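Local coordinates for protein glucosamine-6-phosphate deaminase (Bacillus subtilis, PDB 2BKV) that is an enzyme of the glucosamine-6-phosphate isomerase/6-phosphogluconolactonase family, built around a Rossmann-like alpha/beta core, and holds 2-phosphoglycolic acid in this model, at residues L32-G37 against I61-L66; I128-I133 against L194-G199; G134-I139 against T156-T161. All coordinates share one frame; numbering follows the deposited sequence. Where two conformers were deposited one is given.

Interaction 1. Residues L32-G37 against I61-L66; sequences LGLATG and ITTVNL. With PGA (2-phosphoglycolic acid), chain C.
The first and last strands of a beta-alpha-beta unit meet here: Leu32 to Leu34 run parallel to Thr63 to Asn65, and helix 41-53 connects the two. The backbone pattern is that of parallel sheet, with Leu32 and Leu34 each gripping the residues that flank their opposite number. Leu32 N donates to Thr62 O (2.8 Å) and Val64 N to Leu32 O (2.9 Å); one step on, Leu34 N donates to Val64 O (2.8 Å). Leu66 N closes the series on Leu34 O.

On the face bearing Leu32, Leu34, Thr63 and Asn65, the methyl Leu34 CD1 lies against Thr63 CG2 (3.7 Å). A threonine fits because it is two-sided: with OG1 lodged between backbone N and carbonyl carbon (chi1 70°), its hydroxyl bonds His99 while its methyl serves the leucine. Asn65 sets its amide against Leu34 and Thr36, ND2 reaching Leu34 CB (3.8 Å) and OD1 lying 3.7 Å from Thr36 CG2, and crosses the Thr36 side chain at about a right angle. Just after Leu34 the small Ala35 lets Leu66 come close, CD1 touching Ala35 CB at 3.7 Å. Gly37 turns at a positive phi (93°) that suits glycine, and the bare CA can lie 3.5 Å from O2P of the 2-phosphoglycolic acid.

The contact is buried inside the sheet. Gly33 turns its own N and O to strand 128-131, strand 99-100 borders Thr63, and Met84 of helix 80-89 packs over Leu34 and Asn65.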
# COMPACT_ATOMS: atom_id res chain seq x y z
N LEU A 32 2.51 3.63 -10.68
CA LEU A 32 1.61 3.55 -9.55
C LEU A 32 2.23 2.70 -8.47
O LEU A 32 2.59 1.55 -8.71
CB LEU A 32 0.27 2.90 -9.94
CG LEU A 32 -0.38 3.38 -11.21
CD1 LEU A 32 -1.72 2.60 -11.37
CD2 LEU A 32 -0.63 4.88 -11.20
N GLY A 33 2.24 3.22 -7.25
CA GLY A 33 2.62 2.48 -6.07
C GLY A 33 1.35 1.91 -5.45
O GLY A 33 0.39 2.66 -5.20
N LEU A 34 1.31 0.60 -5.24
CA LEU A 34 0.12 -0.08 -4.83
C LEU A 34 0.30 -0.81 -3.51
O LEU A 34 1.44 -1.07 -3.06
CB LEU A 34 -0.27 -1.08 -5.90
CG LEU A 34 -0.58 -0.43 -7.27
CD1 LEU A 34 -0.93 -1.46 -8.32
CD2 LEU A 34 -1.67 0.64 -7.17
N ALA A 35 -0.83 -1.21 -2.94
CA ALA A 35 -0.89 -1.83 -1.59
C ALA A 35 -1.89 -2.98 -1.57
O ALA A 35 -2.72 -3.11 -2.49
CB ALA A 35 -1.25 -0.81 -0.62
N THR A 36 -1.78 -3.82 -0.55
CA THR A 36 -2.68 -4.97 -0.43
C THR A 36 -3.46 -4.85 0.87
O THR A 36 -3.57 -3.74 1.39
CB THR A 36 -1.92 -6.31 -0.53
OG1 THR A 36 -1.17 -6.48 0.65
CG2 THR A 36 -0.98 -6.36 -1.73
N GLY A 37 -4.07 -5.95 1.29
CA GLY A 37 -4.89 -5.99 2.48
C GLY A 37 -6.37 -5.75 2.16
O GLY A 37 -6.77 -5.62 1.00
N ILE A 61 0.83 1.58 -18.11
CA ILE A 61 1.20 1.78 -16.72
C ILE A 61 2.35 0.87 -16.26
O ILE A 61 2.60 -0.17 -16.85
CB ILE A 61 0.01 1.58 -15.73
CG1 ILE A 61 -0.40 0.13 -15.58
CG2 ILE A 61 -1.13 2.50 -16.05
CD1 ILE A 61 -1.26 -0.15 -14.35
N THR A 62 3.07 1.32 -15.23
CA THR A 62 4.02 0.54 -14.48
C THR A 62 3.52 0.55 -13.03
O THR A 62 2.91 1.57 -12.58
CB THR A 62 5.39 1.18 -14.55
OG1 THR A 62 5.79 1.19 -15.93
CG2 THR A 62 6.41 0.47 -13.68
N THR A 63 3.70 -0.56 -12.32
CA THR A 63 3.36 -0.56 -10.89
C THR A 63 4.49 -1.09 -10.04
O THR A 63 5.26 -1.95 -10.48
CB THR A 63 2.04 -1.33 -10.60
OG1 THR A 63 2.22 -2.74 -10.80
CG2 THR A 63 0.95 -0.87 -11.50
N VAL A 64 4.51 -0.59 -8.82
CA VAL A 64 5.38 -1.03 -7.78
C VAL A 64 4.57 -1.32 -6.52
O VAL A 64 3.78 -0.50 -6.11
CB VAL A 64 6.49 0.04 -7.63
CG1 VAL A 64 7.05 0.09 -6.32
CG2 VAL A 64 7.58 -0.19 -8.62
N ASN A 65 4.77 -2.47 -5.93
CA ASN A 65 4.13 -2.77 -4.66
C ASN A 65 4.97 -2.46 -3.42
O ASN A 65 6.19 -2.46 -3.48
CB ASN A 65 3.62 -4.22 -4.59
CG ASN A 65 2.18 -4.35 -4.94
OD1 ASN A 65 1.30 -4.55 -4.06
ND2 ASN A 65 1.90 -4.18 -6.21
N LEU A 66 4.29 -2.17 -2.33
CA LEU A 66 4.91 -1.85 -1.02
C LEU A 66 5.75 -2.96 -0.45
O LEU A 66 6.83 -2.71 0.06
CB LEU A 66 3.87 -1.47 0.01
CG LEU A 66 3.22 -0.12 -0.12
CD1 LEU A 66 2.02 -0.01 0.81
CD2 LEU A 66 4.20 0.98 0.17
P PGA C . -5.63 -3.81 6.02
O1P PGA C . -4.03 -3.68 6.24
O2P PGA C . -5.80 -5.35 5.85
O3P PGA C . -6.25 -3.29 7.31
O4P PGA C . -5.91 -2.95 4.79
C2 PGA C . -3.50 -2.42 6.65
C1 PGA C . -2.00 -2.49 6.61
O1 PGA C . -1.53 -3.56 7.41

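Interaction 2. Residues I128-I133 against L194-G199; sequences IQLLGI and LLLISG
Leu195 pushes its methyl CD1 against Leu131 CB (3.8 Å), while on the reverse face Leu130 and Leu194 run alongside each other in the same direction. Their CD2 atoms come unusually near, but Leu130 was modelled in two conformers, so the closeness is doubtful. Leu195 reaches across because its CG stands opposite the backbone N (chi1 175°), which also brings CD1 within 3.6 Å of Gly132 O. Further along, Ile133 rests its CG2 against both CG1 and CG2 of Ile197, 3.9 Å from each. Leucine and beta-branched isoleucine suit both faces, where nearly every residue is buried.

Between these two apolar faces run two parallel strands of the central sheet of the Rossmann-like fold. Leu194 N donates to Gln129 O (3.0 Å) almost straight, Leu131 N to Leu194 O (2.9 Å), and Leu196 N to Leu131 O (3.0 Å). Then the strands part, and a water bridges them there: it accepts from Ile133 N and donates to Leu196 O (2.8 Å), so both backbone groups remain satisfied.

Further out, Gln129 folds its amide back so that NE2 bonds Leu130 O. Strand 229-234 runs along the far side of Leu195, bringing Val231 against Leu195 and Leu232 against Leu194 and Leu196. Ile19 and Thr23 of helix 9-26 touch Ile128, and Lys202 NZ bonds Ile133 O.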
# COMPACT_ATOMS: atom_id res chain seq x y z
N ILE A 128 1.92 8.16 -7.82
CA ILE A 128 1.04 8.07 -6.69
C ILE A 128 1.39 6.83 -5.92
O ILE A 128 1.78 5.83 -6.51
CB ILE A 128 -0.41 8.06 -7.09
CG1 ILE A 128 -1.31 8.37 -5.89
CG2 ILE A 128 -0.84 6.78 -7.80
CD1 ILE A 128 -2.72 8.65 -6.24
N GLN A 129 1.23 6.88 -4.60
CA GLN A 129 1.42 5.69 -3.76
C GLN A 129 0.16 5.51 -2.91
O GLN A 129 -0.17 6.36 -2.12
CB GLN A 129 2.64 5.87 -2.89
CG GLN A 129 2.91 4.76 -1.95
CD GLN A 129 3.25 3.46 -2.63
OE1 GLN A 129 4.28 3.35 -3.28
NE2 GLN A 129 2.40 2.43 -2.44
N LEU A 130 -0.54 4.42 -3.12
CA LEU A 130 -1.65 4.00 -2.26
C LEU A 130 -1.08 3.38 -1.00
O LEU A 130 -0.13 2.59 -1.03
CB LEU A 130 -2.54 3.00 -3.00
CG LEU A 130 -3.66 3.50 -3.91
CD1 LEU A 130 -4.11 2.36 -4.80
CD2 LEU A 130 -4.82 4.00 -3.07
N LEU A 131 -1.65 3.74 0.14
CA LEU A 131 -1.23 3.20 1.42
C LEU A 131 -2.43 2.83 2.25
O LEU A 131 -3.49 3.42 2.10
CB LEU A 131 -0.48 4.26 2.24
CG LEU A 131 0.84 4.74 1.76
CD1 LEU A 131 1.31 5.87 2.70
CD2 LEU A 131 1.87 3.65 1.74
N GLY A 132 -2.23 1.90 3.18
CA GLY A 132 -3.10 1.66 4.32
C GLY A 132 -2.36 2.02 5.60
O GLY A 132 -1.20 2.44 5.57
N ILE A 133 -3.03 1.88 6.74
CA ILE A 133 -2.44 2.20 8.01
C ILE A 133 -2.72 1.03 8.95
O ILE A 133 -3.78 0.43 8.92
CB ILE A 133 -2.96 3.54 8.57
CG1 ILE A 133 -2.12 4.06 9.73
CG2 ILE A 133 -4.41 3.40 8.97
CD1 ILE A 133 -2.41 5.50 10.10
N LEU A 194 -1.89 8.62 -1.32
CA LEU A 194 -3.29 8.41 -1.04
C LEU A 194 -3.41 7.34 0.05
O LEU A 194 -3.16 6.16 -0.18
CB LEU A 194 -3.96 7.98 -2.33
CG LEU A 194 -5.39 7.53 -2.21
CD1 LEU A 194 -6.19 8.64 -1.61
CD2 LEU A 194 -5.90 7.15 -3.57
N LEU A 195 -3.81 7.78 1.23
CA LEU A 195 -3.91 6.95 2.40
C LEU A 195 -5.37 6.62 2.60
O LEU A 195 -6.21 7.50 2.68
CB LEU A 195 -3.32 7.68 3.63
CG LEU A 195 -3.49 6.94 4.95
CD1 LEU A 195 -2.84 5.62 4.92
CD2 LEU A 195 -2.96 7.75 6.12
N LEU A 196 -5.69 5.33 2.58
CA LEU A 196 -7.06 4.86 2.74
C LEU A 196 -7.25 4.25 4.12
O LEU A 196 -6.47 3.39 4.50
CB LEU A 196 -7.36 3.75 1.74
CG LEU A 196 -7.08 4.08 0.29
CD1 LEU A 196 -7.45 2.90 -0.58
CD2 LEU A 196 -7.82 5.30 -0.08
N ILE A 197 -8.32 4.60 4.81
CA ILE A 197 -8.55 4.10 6.15
C ILE A 197 -10.02 3.82 6.37
O ILE A 197 -10.87 4.71 6.22
CB ILE A 197 -8.12 5.09 7.20
CG1 ILE A 197 -6.76 5.68 6.90
CG2 ILE A 197 -8.14 4.44 8.56
CD1 ILE A 197 -6.29 6.71 7.90
N SER A 198 -10.30 2.59 6.76
CA SER A 198 -11.65 2.09 6.93
C SER A 198 -11.81 1.23 8.18
O SER A 198 -10.95 0.43 8.53
CB SER A 198 -12.05 1.28 5.70
OG SER A 198 -13.35 0.74 5.84
N GLY A 199 -12.94 1.40 8.85
CA GLY A 199 -13.30 0.52 9.94
C GLY A 199 -12.93 1.02 11.32
O GLY A 199 -11.97 1.75 11.52
O HOH W 1 -5.83 1.21 6.15

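Interaction 3. Residues G134-I139 against T156-T161. With PGA (2-phosphoglycolic acid), chain C.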
# COMPACT_ATOMS: atom_id res chain seq x y z
N GLY A 134 -1.72 0.64 9.69
CA GLY A 134 -1.93 -0.34 10.74
C GLY A 134 -2.66 0.23 11.94
O GLY A 134 -2.71 1.44 12.15
N ARG A 135 -3.20 -0.67 12.76
CA ARG A 135 -3.74 -0.26 14.06
C ARG A 135 -2.72 0.52 14.88
O ARG A 135 -3.09 1.42 15.61
CB ARG A 135 -4.18 -1.47 14.87
CG ARG A 135 -5.53 -2.06 14.54
CD ARG A 135 -6.00 -2.99 15.67
NE ARG A 135 -5.58 -2.53 17.00
CZ ARG A 135 -5.66 -3.25 18.12
NH1 ARG A 135 -6.14 -4.49 18.09
NH2 ARG A 135 -5.24 -2.74 19.28
N ASN A 136 -1.44 0.16 14.75
CA ASN A 136 -0.34 0.80 15.46
C ASN A 136 0.34 1.94 14.68
O ASN A 136 1.39 2.42 15.07
CB ASN A 136 0.72 -0.26 15.83
CG ASN A 136 1.38 -0.88 14.63
OD1 ASN A 136 1.06 -0.56 13.49
ND2 ASN A 136 2.36 -1.76 14.89
N GLY A 137 -0.26 2.35 13.57
CA GLY A 137 0.32 3.43 12.75
C GLY A 137 1.31 2.98 11.70
O GLY A 137 1.87 3.83 11.02
N HIS A 138 1.54 1.67 11.54
CA HIS A 138 2.50 1.25 10.52
C HIS A 138 2.02 1.61 9.14
O HIS A 138 0.83 1.75 8.90
CB HIS A 138 2.87 -0.23 10.60
CG HIS A 138 1.82 -1.21 10.19
ND1 HIS A 138 1.44 -2.23 11.03
CD2 HIS A 138 1.18 -1.43 9.02
CE1 HIS A 138 0.55 -2.99 10.42
NE2 HIS A 138 0.38 -2.53 9.20
N ILE A 139 2.97 1.79 8.25
CA ILE A 139 2.76 2.03 6.84
C ILE A 139 3.72 1.10 6.09
O ILE A 139 4.86 0.92 6.48
CB ILE A 139 2.94 3.59 6.58
CG1 ILE A 139 1.70 4.23 5.96
CG2 ILE A 139 4.34 3.93 6.01
CD1 ILE A 139 0.67 4.56 6.99
N THR A 156 11.08 -7.82 10.74
CA THR A 156 10.39 -8.81 11.55
C THR A 156 9.09 -8.19 11.96
O THR A 156 9.08 -7.13 12.55
CB THR A 156 11.23 -9.18 12.78
OG1 THR A 156 11.40 -8.03 13.61
CG2 THR A 156 12.55 -9.69 12.35
N LEU A 157 7.98 -8.86 11.61
CA LEU A 157 6.63 -8.37 11.86
C LEU A 157 6.33 -8.30 13.35
O LEU A 157 6.75 -9.19 14.06
CB LEU A 157 5.64 -9.28 11.15
CG LEU A 157 5.76 -9.26 9.61
CD1 LEU A 157 4.68 -10.14 9.01
CD2 LEU A 157 5.67 -7.87 9.03
N ASN A 158 5.64 -7.24 13.79
CA ASN A 158 5.18 -7.15 15.18
C ASN A 158 4.06 -8.15 15.38
O ASN A 158 3.35 -8.52 14.42
CB ASN A 158 4.65 -5.75 15.54
CG ASN A 158 5.75 -4.73 15.69
OD1 ASN A 158 6.92 -4.95 15.34
ND2 ASN A 158 5.37 -3.57 16.20
N GLU A 159 3.88 -8.57 16.63
CA GLU A 159 2.82 -9.52 16.97
C GLU A 159 1.44 -8.99 16.62
O GLU A 159 0.60 -9.75 16.13
CB GLU A 159 2.88 -9.90 18.43
CG GLU A 159 4.02 -10.86 18.76
CD GLU A 159 3.65 -12.30 18.46
OE1 GLU A 159 3.56 -12.64 17.25
OE2 GLU A 159 3.45 -13.07 19.44
N GLN A 160 1.19 -7.70 16.84
CA GLN A 160 -0.10 -7.10 16.46
C GLN A 160 -0.37 -7.26 14.95
O GLN A 160 -1.50 -7.47 14.53
CB GLN A 160 -0.13 -5.62 16.87
CG GLN A 160 -1.46 -5.08 17.30
CD GLN A 160 -1.34 -3.71 17.95
OE1 GLN A 160 -2.07 -2.79 17.60
NE2 GLN A 160 -0.41 -3.56 18.89
N THR A 161 0.67 -7.16 14.14
CA THR A 161 0.50 -7.30 12.69
C THR A 161 0.18 -8.75 12.27
O THR A 161 -0.71 -8.99 11.46
CB THR A 161 1.76 -6.79 11.99
OG1 THR A 161 1.94 -5.43 12.39
CG2 THR A 161 1.65 -6.88 10.48
P PGA C . -5.63 -3.81 6.02
O1P PGA C . -4.03 -3.68 6.24
O2P PGA C . -5.80 -5.35 5.85
O3P PGA C . -6.25 -3.29 7.31
O4P PGA C . -5.91 -2.95 4.79
C2 PGA C . -3.50 -2.42 6.65
C1 PGA C . -2.00 -2.49 6.61
O1 PGA C . -1.53 -3.56 7.41
O HOH W 2 3.04 -1.81 17.95
O HOH W 3 2.57 -2.99 17.50
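His138 and Thr161 point at each other across the contact where a tight loop, Gly134 to Ile139, faces the first turn of helix 159-165. The loop combines a type I beta turn from Gly134 to Gly137 with an Asx turn, in which Asn136 OD1 accepts from His138 N (3.0 Å). Asparagine suits this place: its short amide, with CG between backbone N and carbonyl carbon (chi1 65°), can bend back over its own chain. The donor sits well above the plane of the amide carbonyl.

This inner side is the firm part. Gly134 CA lies 3.5 Å above the imidazole plane of His138, over its centre, and the glycine is apt because a CB there would run into ND1. Thr161 OG1 comes obliquely to His138 CE1, at 3.4 Å, and its hydroxyl bonds Glu143. That glutamate also bonds Asn136 ND2 and the backbone N of Asn158, so one acidic side chain links the loop to the start of the helix.

The outer side is looser and reaches solvent. Asn136 and Asn158 turn their amides nearly perpendicular (83°), with the two ND2 atoms 3.7 Å apart; water modelled at two mutually exclusive positions accepts from both, the bond to Asn158 ND2 being weak from one of the positions. Gln160, stretched out past its CG, lays OE1 over one face of the Arg135 guanidinium, toward its rim, 3.2 Å above the plane. Arg135 was modelled in two conformers, as befits a long chain at the surface, and the overlay is described for one of them.

On the ring edge within the pocket, His138 NE2 donates to O1 of the 2-phosphoglycolic acid at 2.8 Å, almost in line.

Interactions 1 and 2 belong to one sheet and are joined directly: Gly33 N lies 2.8 Å from Ile128 O and Gly33 O 2.9 Å from Leu130 N, both probable hydrogen bonds. The centres of interactions 1 and 2 are about 12 Å apart. Interaction 3 is nested in the chain loop that interaction 2 closes, and Ile133 CG1 packs 3.8 Å from His138 O. Interactions 1 and 3 do not touch, their nearest atoms being about 6 Å apart, yet both reach the 2-phosphoglycolic acid: Gly37 lies by its phosphate, His138 by O1. Gly38, Thr39 and Lys202 also bond it. Gly37, His138 and Lys202 follow strands 31-34, 128-131 and 193-197, which places the ligand at their C-terminal ends.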